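Local coordinates for protein VAL-1 (Chlorella virus, PDB 3GNE) that probably cleaves the acidic polysaccharide alginate by an eliminative lyase reaction, as a viral member of polysaccharide lyase family 14, at residues I129-I139 and L199-S207; F87-I98 and G112-G123. All coordinates share one frame; numbering follows the deposited sequence.

In the fold
Contact 2 pairs two strands of the seven-stranded antiparallel sheet near the middle of the molecule, whereas contact 1, its centre about 17 Å from the centre of the chain, ties that sheet to the eight-stranded one. The contact centres are about 18 Å apart, yet they meet: strand 125-130, whose last two residues begin segment 129-139, neighbours strand 112-119, and Tyr-130 O lies 2.9 Å from Ser-114 N, a probable hydrogen bond. A citrate, probably from crystallisation, is hydrogen-bonded by Lys-92 and Arg-116 of contact 2 and by Tyr-130 OH, in segment 129-139 but turned away from segment 199-207. This basic and aromatic surface is consistent with a site for anionic alginate.

Contact 1: residues I129-I139 and L199-S207; sequences IYPPSDLKQKI and LKRINWSRS
Gln-137 and Asn-203 lie opposite in register, CA atoms 6.1 Å apart, and from Leu-135/Arg-206 through this pair to Ile-139/Arg-201 the chains run in opposite directions. No backbone-to-backbone hydrogen bond crosses here; a side chain spans the gap instead. Gln-137 bends at chi2 (-70°), which turns its amide toward the main chain of Asn-203 and lets it act as a surrogate peptide. OE1 of Gln-137 accepts from Asn-203 N at 2.9 Å, while NE2 of Gln-137 donates to Asn-203 O at 2.8 Å, the latter bond almost straight at 175°. Each acceptor is met on a lone pair in its carbonyl plane, and the two bonds together fix the rotation of the amide. A water adds a second link: it donates to Gln-137 OE1 and Arg-201 O and accepts from Ile-139 N.

Apolar packing flanks this polar clasp. The CD1 tip of Ile-139 lies 3.7 Å from Ile-202 CG1 and 4.0 Å from Leu-199 CD1, with Phe-151 touching both Ile-139 and Leu-199. Deeper in, Ile-129 crosses Trp-204 at about a right angle, CG2 of Ile-129 being 3.7 Å from CZ3 at the far end of the indole. Trp-204 NE1 is hydrogen-bonded to Glu-187 O, in strand 186-192. On the other flank, Leu-135 lays CD2 against the main chain, 3.6 Å from Ser-205 C.

Strand 195-202 ends in a G1 beta bulge, where Arg-201 (phi 85°) and Ile-202 both face Gly-186. Beyond it the chain leaves the eight-stranded sheet and packs against the segment following strand 125-130 of the seven-stranded sheet, an inter-sheet junction in a beta sandwich of the concanavalin clan.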
loop_
_atom_site.group_PDB
_atom_site.type_symbol
_atom_site.label_atom_id
_atom_site.label_comp_id
_atom_site.label_asym_id
_atom_site.label_seq_id
_atom_site.Cartn_x
_atom_site.Cartn_y
_atom_site.Cartn_z
ATOM N N ILE A 129 -6.485 -2.191 -6.072
ATOM C CA ILE A 129 -7.673 -2.224 -5.214
ATOM C C ILE A 129 -8.290 -3.605 -5.176
ATOM O O ILE A 129 -8.561 -4.191 -6.230
ATOM C CB ILE A 129 -8.715 -1.196 -5.731
ATOM C CG1 ILE A 129 -8.106 0.205 -5.688
ATOM C CG2 ILE A 129 -10.018 -1.298 -4.903
ATOM C CD1 ILE A 129 -9.053 1.313 -6.172
ATOM N N TYR A 130 -8.619 -4.099 -3.990
ATOM C CA TYR A 130 -9.512 -5.241 -3.817
ATOM C C TYR A 130 -10.827 -4.656 -3.290
ATOM O O TYR A 130 -10.837 -4.192 -2.120
ATOM C CB TYR A 130 -8.989 -6.240 -2.798
ATOM C CG TYR A 130 -8.123 -7.372 -3.331
ATOM C CD1 TYR A 130 -6.856 -7.135 -3.890
ATOM C CD2 TYR A 130 -8.540 -8.689 -3.202
ATOM C CE1 TYR A 130 -6.073 -8.205 -4.351
ATOM C CE2 TYR A 130 -7.761 -9.732 -3.675
ATOM C CZ TYR A 130 -6.534 -9.489 -4.238
ATOM O OH TYR A 130 -5.798 -10.582 -4.671
ATOM N N PRO A 131 -11.870 -4.630 -4.096
ATOM C CA PRO A 131 -13.163 -4.115 -3.598
ATOM C C PRO A 131 -13.969 -5.199 -2.899
ATOM O O PRO A 131 -13.629 -6.380 -3.013
ATOM C CB PRO A 131 -13.848 -3.686 -4.924
ATOM C CG PRO A 131 -13.364 -4.758 -5.900
ATOM C CD PRO A 131 -11.935 -5.063 -5.505
ATOM N N PRO A 132 -15.018 -4.809 -2.160
ATOM C CA PRO A 132 -15.800 -5.814 -1.446
ATOM C C PRO A 132 -16.636 -6.707 -2.342
ATOM O O PRO A 132 -17.144 -6.267 -3.377
ATOM C CB PRO A 132 -16.739 -4.919 -0.573
ATOM C CG PRO A 132 -16.031 -3.607 -0.437
ATOM C CD PRO A 132 -15.444 -3.420 -1.847
ATOM N N SER A 133 -16.839 -7.944 -1.885
ATOM C CA SER A 133 -17.807 -8.725 -2.650
ATOM C C SER A 133 -19.215 -8.198 -2.394
ATOM O O SER A 133 -19.545 -7.562 -1.402
ATOM C CB SER A 133 -17.771 -10.210 -2.279
ATOM O OG SER A 133 -17.587 -10.255 -0.884
ATOM N N ASP A 134 -20.018 -8.464 -3.418
ATOM C CA ASP A 134 -21.457 -8.193 -3.347
ATOM C C ASP A 134 -21.698 -6.740 -3.068
ATOM O O ASP A 134 -22.579 -6.412 -2.253
ATOM C CB ASP A 134 -22.063 -9.075 -2.246
ATOM C CG ASP A 134 -21.570 -10.499 -2.433
ATOM O OD1 ASP A 134 -20.853 -10.804 -3.424
ATOM O OD2 ASP A 134 -21.844 -11.386 -1.610
ATOM N N LEU A 135 -20.956 -5.845 -3.687
ATOM C CA LEU A 135 -21.165 -4.398 -3.478
ATOM C C LEU A 135 -21.117 -3.753 -4.832
ATOM O O LEU A 135 -20.160 -3.950 -5.603
ATOM C CB LEU A 135 -20.070 -3.858 -2.576
ATOM C CG LEU A 135 -20.207 -2.369 -2.266
ATOM C CD1 LEU A 135 -21.562 -2.064 -1.619
ATOM C CD2 LEU A 135 -19.042 -1.920 -1.388
ATOM N N LYS A 136 -22.178 -3.025 -5.154
ATOM C CA LYS A 136 -22.276 -2.417 -6.479
ATOM C C LYS A 136 -21.088 -1.505 -6.743
ATOM O O LYS A 136 -20.610 -0.772 -5.853
ATOM C CB LYS A 136 -23.600 -1.623 -6.541
ATOM C CG LYS A 136 -23.790 -0.949 -7.915
ATOM C CD LYS A 136 -25.184 -0.338 -8.068
ATOM C CE LYS A 136 -25.276 0.380 -9.426
ATOM N NZ LYS A 136 -23.931 0.325 -10.108
ATOM N N GLN A 137 -20.607 -1.486 -7.971
ATOM C CA GLN A 137 -19.610 -0.507 -8.415
ATOM C C GLN A 137 -20.080 0.076 -9.734
ATOM O O GLN A 137 -20.807 -0.626 -10.426
ATOM C CB GLN A 137 -18.240 -1.143 -8.631
ATOM C CG GLN A 137 -17.704 -1.771 -7.294
ATOM C CD GLN A 137 -17.314 -0.725 -6.255
ATOM O OE1 GLN A 137 -17.277 0.501 -6.457
ATOM N NE2 GLN A 137 -17.026 -1.291 -5.052
ATOM N N LYS A 138 -19.676 1.287 -10.066
ATOM C CA LYS A 138 -19.952 1.774 -11.406
ATOM C C LYS A 138 -18.722 1.876 -12.272
ATOM O O LYS A 138 -18.787 2.055 -13.478
ATOM C CB LYS A 138 -20.615 3.161 -11.321
ATOM C CG LYS A 138 -19.678 4.253 -10.793
ATOM C CD LYS A 138 -20.448 5.555 -10.687
ATOM C CE LYS A 138 -20.345 6.241 -9.373
ATOM N NZ LYS A 138 -20.652 7.679 -9.312
ATOM N N ILE A 139 -17.545 1.797 -11.662
ATOM C CA ILE A 139 -16.304 1.811 -12.433
ATOM C C ILE A 139 -16.153 0.482 -13.137
ATOM O O ILE A 139 -16.118 -0.582 -12.508
ATOM C CB ILE A 139 -15.123 2.053 -11.455
ATOM C CG1 ILE A 139 -15.259 3.442 -10.803
ATOM C CG2 ILE A 139 -13.787 1.817 -12.106
ATOM C CD1 ILE A 139 -14.408 3.523 -9.526
ATOM N N LEU A 199 -8.904 8.699 -8.515
ATOM C CA LEU A 199 -9.968 7.834 -9.011
ATOM C C LEU A 199 -11.220 8.165 -8.193
ATOM O O LEU A 199 -11.154 8.043 -6.928
ATOM C CB LEU A 199 -9.625 6.347 -8.870
ATOM C CG LEU A 199 -10.723 5.342 -9.242
ATOM C CD1 LEU A 199 -11.058 5.375 -10.731
ATOM C CD2 LEU A 199 -10.333 3.932 -8.802
ATOM N N LYS A 200 -12.318 8.584 -8.799
ATOM C CA LYS A 200 -13.533 8.891 -8.053
ATOM C C LYS A 200 -14.593 7.850 -8.353
ATOM O O LYS A 200 -14.463 7.024 -9.272
ATOM C CB LYS A 200 -14.020 10.302 -8.460
ATOM C CG LYS A 200 -13.039 11.413 -8.102
ATOM C CD LYS A 200 -13.739 12.774 -8.179
ATOM C CE LYS A 200 -12.825 13.896 -7.726
ATOM N NZ LYS A 200 -13.434 15.245 -7.878
ATOM N N ARG A 201 -15.651 7.844 -7.556
ATOM C CA ARG A 201 -16.846 7.013 -7.787
ATOM C C ARG A 201 -16.799 5.579 -7.275
ATOM O O ARG A 201 -17.449 4.645 -7.749
ATOM C CB ARG A 201 -17.224 7.184 -9.264
ATOM C CG ARG A 201 -17.809 8.596 -9.480
ATOM C CD ARG A 201 -16.902 9.489 -10.331
ATOM N NE ARG A 201 -17.675 10.381 -11.194
ATOM C CZ ARG A 201 -18.146 10.091 -12.400
ATOM N NH1 ARG A 201 -17.934 8.893 -12.939
ATOM N NH2 ARG A 201 -18.843 11.002 -13.076
ATOM N N ILE A 202 -16.020 5.409 -6.195
ATOM C CA ILE A 202 -15.791 4.076 -5.631
ATOM C C ILE A 202 -16.729 3.788 -4.486
ATOM O O ILE A 202 -16.982 4.671 -3.657
ATOM C CB ILE A 202 -14.367 4.027 -5.027
ATOM C CG1 ILE A 202 -13.296 4.355 -6.084
ATOM C CG2 ILE A 202 -14.134 2.678 -4.396
ATOM C CD1 ILE A 202 -11.928 4.565 -5.498
ATOM N N ASN A 203 -17.276 2.591 -4.416
ATOM C CA ASN A 203 -17.894 2.110 -3.164
ATOM C C ASN A 203 -16.828 1.357 -2.354
ATOM O O ASN A 203 -16.408 0.271 -2.750
ATOM C CB ASN A 203 -19.109 1.243 -3.412
ATOM C CG ASN A 203 -20.447 1.956 -3.448
ATOM O OD1 ASN A 203 -21.415 1.328 -3.899
ATOM N ND2 ASN A 203 -20.540 3.183 -3.006
ATOM N N TRP A 204 -16.416 1.930 -1.229
ATOM C CA TRP A 204 -15.418 1.252 -0.391
ATOM C C TRP A 204 -16.029 0.310 0.607
ATOM O O TRP A 204 -15.342 -0.639 1.040
ATOM C CB TRP A 204 -14.584 2.303 0.325
ATOM C CG TRP A 204 -13.511 2.932 -0.497
ATOM C CD1 TRP A 204 -13.369 4.232 -0.856
ATOM C CD2 TRP A 204 -12.367 2.219 -1.085
ATOM N NE1 TRP A 204 -12.238 4.392 -1.610
ATOM C CE2 TRP A 204 -11.609 3.181 -1.767
ATOM C CE3 TRP A 204 -11.967 0.890 -1.069
ATOM C CZ2 TRP A 204 -10.438 2.881 -2.457
ATOM C CZ3 TRP A 204 -10.805 0.541 -1.744
ATOM C CH2 TRP A 204 -10.074 1.537 -2.416
ATOM N N SER A 205 -17.298 0.500 1.029
ATOM C CA SER A 205 -17.875 -0.467 1.952
ATOM C C SER A 205 -19.392 -0.371 1.814
ATOM O O SER A 205 -19.945 0.561 1.304
ATOM C CB SER A 205 -17.466 -0.266 3.431
ATOM O OG SER A 205 -18.250 0.791 4.013
ATOM N N ARG A 206 -19.993 -1.439 2.392
ATOM C CA ARG A 206 -21.452 -1.549 2.283
ATOM C C ARG A 206 -22.234 -0.907 3.415
ATOM O O ARG A 206 -23.470 -0.851 3.319
ATOM C CB ARG A 206 -21.774 -3.053 2.203
ATOM C CG ARG A 206 -21.613 -3.705 3.580
ATOM C CD ARG A 206 -22.523 -4.909 3.666
ATOM N NE ARG A 206 -22.484 -5.776 2.515
ATOM C CZ ARG A 206 -23.452 -6.239 1.744
ATOM N NH1 ARG A 206 -24.744 -5.949 1.912
ATOM N NH2 ARG A 206 -23.112 -7.041 0.742
ATOM N N SER A 207 -21.575 -0.435 4.473
ATOM C CA SER A 207 -22.354 0.119 5.569
ATOM C C SER A 207 -21.453 1.030 6.398
ATOM O O SER A 207 -20.232 0.947 6.370
ATOM C CB SER A 207 -22.989 -1.049 6.331
ATOM O OG SER A 207 -22.011 -1.920 6.812
HETATM O O HOH W 1 -20.729 -5.985 0.505
HETATM O O HOH W 2 -17.547 2.121 -8.592
#

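Contact 2: residues F87-I98 and G112-G123; sequences FARGGKHGGTFI and GASNRIMWQEKG. With FLC (citrate anion), chain C.
With chi1 at 82°, Trp-119 holds its CG between the backbone N and carbonyl carbon, which swings the indole onto Gly-90 and Gly-91. The glycines cover one face: Gly-91 CA sits 3.3 Å from the centroid of the six-membered ring, 2° off its normal, a close CH-pi contact. Strands 91-98 and 112-119 are adjacent antiparallel strands in the seven-stranded sheet of the beta sandwich, their axes approaching to 4.5 Å, with a beta bulge between Lys-92 and Gly-95. There, His-93 N donates to Ile-117 O, whereas Ile-117 N donates to Gly-94 O; the buried Gly-94 N has no partner in the model.

Before strand 91-98 begins, Phe-87 O accepts from Trp-119 NE1 at 2.8 Å on an in-plane lone pair, and also from Gly-90 N. The Phe-87 ring presents its edge to the indole face, while Gly-123 CA covers a face of Phe-87. Arg-89 NE and NH2 both reach Glu-121 OE1 from one face of the carboxylate, a salt bridge.

Lys-92 runs alongside Met-118, bent at chi2 (63°). Lys-92 NZ donates to citrate OB1 at 2.7 Å, to citrate OHB at 3.0 Å, and also to Gly-222 O. Lys-92 and Arg-116 thus gather round an anion, probably from the crystallisation liquor, consistent with a surface for anionic substrate. Arg-116 grips a different carboxylate, NH1 to OA1 at 3.1 Å and NH2 to OA2 at 2.8 Å.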
loop_
_atom_site.group_PDB
_atom_site.type_symbol
_atom_site.label_atom_id
_atom_site.label_comp_id
_atom_site.label_asym_id
_atom_site.label_seq_id
_atom_site.Cartn_x
_atom_site.Cartn_y
_atom_site.Cartn_z
ATOM N N PHE A 87 13.000 -4.649 -11.105
ATOM C CA PHE A 87 11.611 -4.598 -10.699
ATOM C C PHE A 87 10.778 -5.778 -11.144
ATOM O O PHE A 87 9.606 -5.876 -10.730
ATOM C CB PHE A 87 10.996 -3.309 -11.304
ATOM C CG PHE A 87 11.570 -2.006 -10.753
ATOM C CD1 PHE A 87 11.209 -1.571 -9.476
ATOM C CD2 PHE A 87 12.463 -1.229 -11.492
ATOM C CE1 PHE A 87 11.729 -0.400 -8.916
ATOM C CE2 PHE A 87 12.983 -0.055 -10.948
ATOM C CZ PHE A 87 12.639 0.357 -9.675
ATOM N N ALA A 88 11.349 -6.656 -11.958
ATOM C CA ALA A 88 10.657 -7.833 -12.450
ATOM C C ALA A 88 9.349 -7.363 -13.073
ATOM O O ALA A 88 9.388 -6.452 -13.907
ATOM C CB ALA A 88 10.479 -8.870 -11.363
ATOM N N ARG A 89 8.215 -7.988 -12.705
ATOM C CA ARG A 89 6.942 -7.507 -13.271
ATOM C C ARG A 89 6.030 -6.974 -12.185
ATOM O O ARG A 89 4.809 -7.006 -12.333
ATOM C CB ARG A 89 6.270 -8.617 -14.108
ATOM C CG ARG A 89 7.190 -8.987 -15.270
ATOM C CD ARG A 89 6.580 -9.984 -16.275
ATOM N NE ARG A 89 5.843 -9.244 -17.294
ATOM C CZ ARG A 89 5.414 -9.711 -18.461
ATOM N NH1 ARG A 89 5.679 -10.981 -18.725
ATOM N NH2 ARG A 89 4.751 -8.901 -19.304
ATOM N N GLY A 90 6.610 -6.358 -11.160
ATOM C CA GLY A 90 5.888 -5.592 -10.170
ATOM C C GLY A 90 5.861 -6.251 -8.794
ATOM O O GLY A 90 6.421 -7.358 -8.553
ATOM N N GLY A 91 5.270 -5.571 -7.835
ATOM C CA GLY A 91 5.262 -6.012 -6.448
ATOM C C GLY A 91 4.512 -5.005 -5.624
ATOM O O GLY A 91 3.998 -4.003 -6.150
ATOM N N LYS A 92 4.471 -5.257 -4.328
ATOM C CA LYS A 92 3.684 -4.424 -3.433
ATOM C C LYS A 92 4.547 -3.531 -2.544
ATOM O O LYS A 92 5.633 -3.926 -2.124
ATOM C CB LYS A 92 2.871 -5.311 -2.455
ATOM C CG LYS A 92 1.544 -5.788 -2.998
ATOM C CD LYS A 92 1.682 -6.677 -4.224
ATOM C CE LYS A 92 0.280 -7.191 -4.574
ATOM N NZ LYS A 92 0.376 -7.965 -5.876
ATOM N N HIS A 93 3.967 -2.396 -2.191
ATOM C CA HIS A 93 4.452 -1.591 -1.064
ATOM C C HIS A 93 3.526 -1.797 0.119
ATOM O O HIS A 93 3.802 -2.605 1.006
ATOM C CB HIS A 93 4.529 -0.107 -1.460
ATOM C CG HIS A 93 5.716 0.205 -2.314
ATOM N ND1 HIS A 93 5.965 1.506 -2.688
ATOM C CD2 HIS A 93 6.680 -0.575 -2.865
ATOM C CE1 HIS A 93 7.061 1.489 -3.430
ATOM N NE2 HIS A 93 7.529 0.258 -3.577
ATOM N N GLY A 94 2.364 -1.117 0.123
ATOM C CA GLY A 94 1.396 -1.238 1.195
ATOM C C GLY A 94 0.249 -0.292 0.925
ATOM O O GLY A 94 0.160 0.300 -0.145
ATOM N N GLY A 95 -0.626 -0.146 1.912
ATOM C CA GLY A 95 -1.775 0.761 1.693
ATOM C C GLY A 95 -2.739 0.593 2.844
ATOM O O GLY A 95 -2.382 0.250 3.961
ATOM N N THR A 96 -3.978 0.885 2.549
ATOM C CA THR A 96 -5.012 0.972 3.561
ATOM C C THR A 96 -6.028 -0.123 3.385
ATOM O O THR A 96 -6.355 -0.488 2.272
ATOM C CB THR A 96 -5.659 2.373 3.392
ATOM O OG1 THR A 96 -6.438 2.727 4.498
ATOM C CG2 THR A 96 -6.557 2.290 2.182
ATOM N N PHE A 97 -6.512 -0.656 4.521
ATOM C CA PHE A 97 -7.604 -1.631 4.514
ATOM C C PHE A 97 -8.852 -1.004 5.120
ATOM O O PHE A 97 -8.723 -0.154 6.005
ATOM C CB PHE A 97 -7.212 -2.896 5.302
ATOM C CG PHE A 97 -6.401 -3.864 4.409
ATOM C CD1 PHE A 97 -5.133 -3.526 3.959
ATOM C CD2 PHE A 97 -6.936 -5.104 4.048
ATOM C CE1 PHE A 97 -4.395 -4.425 3.174
ATOM C CE2 PHE A 97 -6.242 -6.003 3.249
ATOM C CZ PHE A 97 -4.979 -5.640 2.809
ATOM N N ILE A 98 -9.994 -1.416 4.569
ATOM C CA ILE A 98 -11.322 -0.923 4.899
ATOM C C ILE A 98 -12.094 -2.018 5.626
ATOM O O ILE A 98 -12.064 -3.143 5.115
ATOM C CB ILE A 98 -12.146 -0.611 3.636
ATOM C CG1 ILE A 98 -11.580 0.506 2.768
ATOM C CG2 ILE A 98 -13.576 -0.238 4.024
ATOM C CD1 ILE A 98 -10.904 1.511 3.680
ATOM N N GLY A 112 -14.863 -6.173 3.559
ATOM C CA GLY A 112 -13.502 -5.689 3.519
ATOM C C GLY A 112 -13.099 -5.189 2.165
ATOM O O GLY A 112 -13.554 -5.702 1.138
ATOM N N ALA A 113 -12.195 -4.224 2.125
ATOM C CA ALA A 113 -11.591 -3.753 0.877
ATOM C C ALA A 113 -10.181 -3.297 1.174
ATOM O O ALA A 113 -9.791 -3.101 2.327
ATOM C CB ALA A 113 -12.371 -2.559 0.307
ATOM N N SER A 114 -9.392 -3.109 0.112
ATOM C CA SER A 114 -8.037 -2.589 0.350
ATOM C C SER A 114 -7.611 -1.723 -0.851
ATOM O O SER A 114 -8.070 -1.909 -1.996
ATOM C CB SER A 114 -6.983 -3.680 0.606
ATOM O OG SER A 114 -6.916 -4.493 -0.581
ATOM N N ASN A 115 -6.721 -0.775 -0.508
ATOM C CA ASN A 115 -6.202 0.223 -1.452
ATOM C C ASN A 115 -4.695 0.233 -1.309
ATOM O O ASN A 115 -4.232 0.731 -0.275
ATOM C CB ASN A 115 -6.793 1.603 -1.097
ATOM C CG ASN A 115 -6.604 2.607 -2.210
ATOM O OD1 ASN A 115 -6.411 2.170 -3.359
ATOM N ND2 ASN A 115 -6.631 3.891 -1.885
ATOM N N ARG A 116 -3.965 -0.335 -2.267
ATOM C CA ARG A 116 -2.532 -0.476 -2.096
ATOM C C ARG A 116 -1.772 0.126 -3.265
ATOM O O ARG A 116 -2.281 0.247 -4.368
ATOM C CB ARG A 116 -2.141 -1.947 -2.003
ATOM C CG ARG A 116 -2.500 -2.552 -0.641
ATOM C CD ARG A 116 -1.979 -4.010 -0.525
ATOM N NE ARG A 116 -2.856 -4.844 -1.415
ATOM C CZ ARG A 116 -2.641 -6.128 -1.684
ATOM N NH1 ARG A 116 -1.552 -6.747 -1.175
ATOM N NH2 ARG A 116 -3.472 -6.846 -2.460
ATOM N N ILE A 117 -0.506 0.453 -2.990
ATOM C CA ILE A 117 0.434 0.776 -4.046
ATOM C C ILE A 117 1.142 -0.485 -4.493
ATOM O O ILE A 117 1.667 -1.261 -3.634
ATOM C CB ILE A 117 1.513 1.748 -3.496
ATOM C CG1 ILE A 117 0.921 3.126 -3.180
ATOM C CG2 ILE A 117 2.680 1.821 -4.478
ATOM C CD1 ILE A 117 0.509 3.950 -4.406
ATOM N N MET A 118 1.205 -0.698 -5.802
ATOM C CA MET A 118 2.126 -1.650 -6.394
ATOM C C MET A 118 3.119 -0.915 -7.301
ATOM O O MET A 118 2.788 0.049 -7.974
ATOM C CB MET A 118 1.449 -2.678 -7.300
ATOM C CG MET A 118 0.868 -3.854 -6.501
ATOM S SD MET A 118 0.122 -5.072 -7.628
ATOM C CE MET A 118 1.563 -5.782 -8.421
ATOM N N TRP A 119 4.343 -1.451 -7.320
ATOM C CA TRP A 119 5.257 -1.106 -8.407
ATOM C C TRP A 119 4.974 -2.033 -9.583
ATOM O O TRP A 119 4.294 -3.058 -9.411
ATOM C CB TRP A 119 6.707 -1.127 -7.984
ATOM C CG TRP A 119 7.444 -2.444 -7.934
ATOM C CD1 TRP A 119 8.035 -3.071 -8.997
ATOM C CD2 TRP A 119 7.682 -3.288 -6.792
ATOM N NE1 TRP A 119 8.633 -4.260 -8.615
ATOM C CE2 TRP A 119 8.421 -4.404 -7.243
ATOM C CE3 TRP A 119 7.337 -3.215 -5.440
ATOM C CZ2 TRP A 119 8.841 -5.438 -6.410
ATOM C CZ3 TRP A 119 7.745 -4.231 -4.607
ATOM C CH2 TRP A 119 8.489 -5.334 -5.082
ATOM N N GLN A 120 5.501 -1.678 -10.742
ATOM C CA GLN A 120 5.270 -2.392 -11.973
ATOM C C GLN A 120 6.611 -2.566 -12.674
ATOM O O GLN A 120 7.653 -2.113 -12.233
ATOM C CB GLN A 120 4.353 -1.575 -12.898
ATOM C CG GLN A 120 2.976 -1.282 -12.245
ATOM C CD GLN A 120 2.106 -2.529 -12.303
ATOM O OE1 GLN A 120 2.125 -3.424 -11.396
ATOM N NE2 GLN A 120 1.330 -2.564 -13.334
ATOM N N GLU A 121 6.592 -3.269 -13.804
ATOM C CA GLU A 121 7.739 -3.334 -14.670
ATOM C C GLU A 121 8.351 -1.941 -14.897
ATOM O O GLU A 121 7.637 -0.949 -14.981
ATOM C CB GLU A 121 7.320 -3.868 -16.048
ATOM C CG GLU A 121 6.914 -5.326 -16.052
ATOM C CD GLU A 121 6.447 -5.712 -17.432
ATOM O OE1 GLU A 121 5.331 -6.257 -17.545
ATOM O OE2 GLU A 121 7.216 -5.490 -18.384
ATOM N N LYS A 122 9.671 -1.929 -14.969
ATOM C CA LYS A 122 10.405 -0.701 -15.298
ATOM C C LYS A 122 10.133 0.403 -14.304
ATOM O O LYS A 122 10.336 1.585 -14.617
ATOM C CB LYS A 122 10.126 -0.249 -16.727
ATOM C CG LYS A 122 10.600 -1.276 -17.753
ATOM C CD LYS A 122 10.229 -0.873 -19.187
ATOM C CE LYS A 122 10.835 -1.745 -20.280
ATOM N NZ LYS A 122 10.148 -3.076 -20.281
ATOM N N GLY A 123 9.750 0.058 -13.064
ATOM C CA GLY A 123 9.575 1.100 -12.076
ATOM C C GLY A 123 8.294 1.886 -12.170
ATOM O O GLY A 123 8.087 2.958 -11.608
HETATM C CAC FLC C . -1.982 -10.024 -2.785
HETATM C CA FLC C . -1.875 -11.404 -3.403
HETATM C CB FLC C . -1.323 -11.301 -4.831
HETATM C CBC FLC C . -2.322 -10.465 -5.626
HETATM C CG FLC C . -1.241 -12.706 -5.420
HETATM C CGC FLC C . -0.711 -12.759 -6.861
HETATM O OA1 FLC C . -0.960 -9.388 -2.585
HETATM O OA2 FLC C . -3.098 -9.615 -2.522
HETATM O OB1 FLC C . -1.970 -9.308 -5.930
HETATM O OB2 FLC C . -3.453 -10.955 -5.877
HETATM O OG1 FLC C . -0.733 -11.740 -7.544
HETATM O OG2 FLC C . -0.324 -13.888 -7.279
HETATM O OHB FLC C . -0.028 -10.731 -4.782
HETATM O O HOH W 3 11.177 -4.422 -14.793
#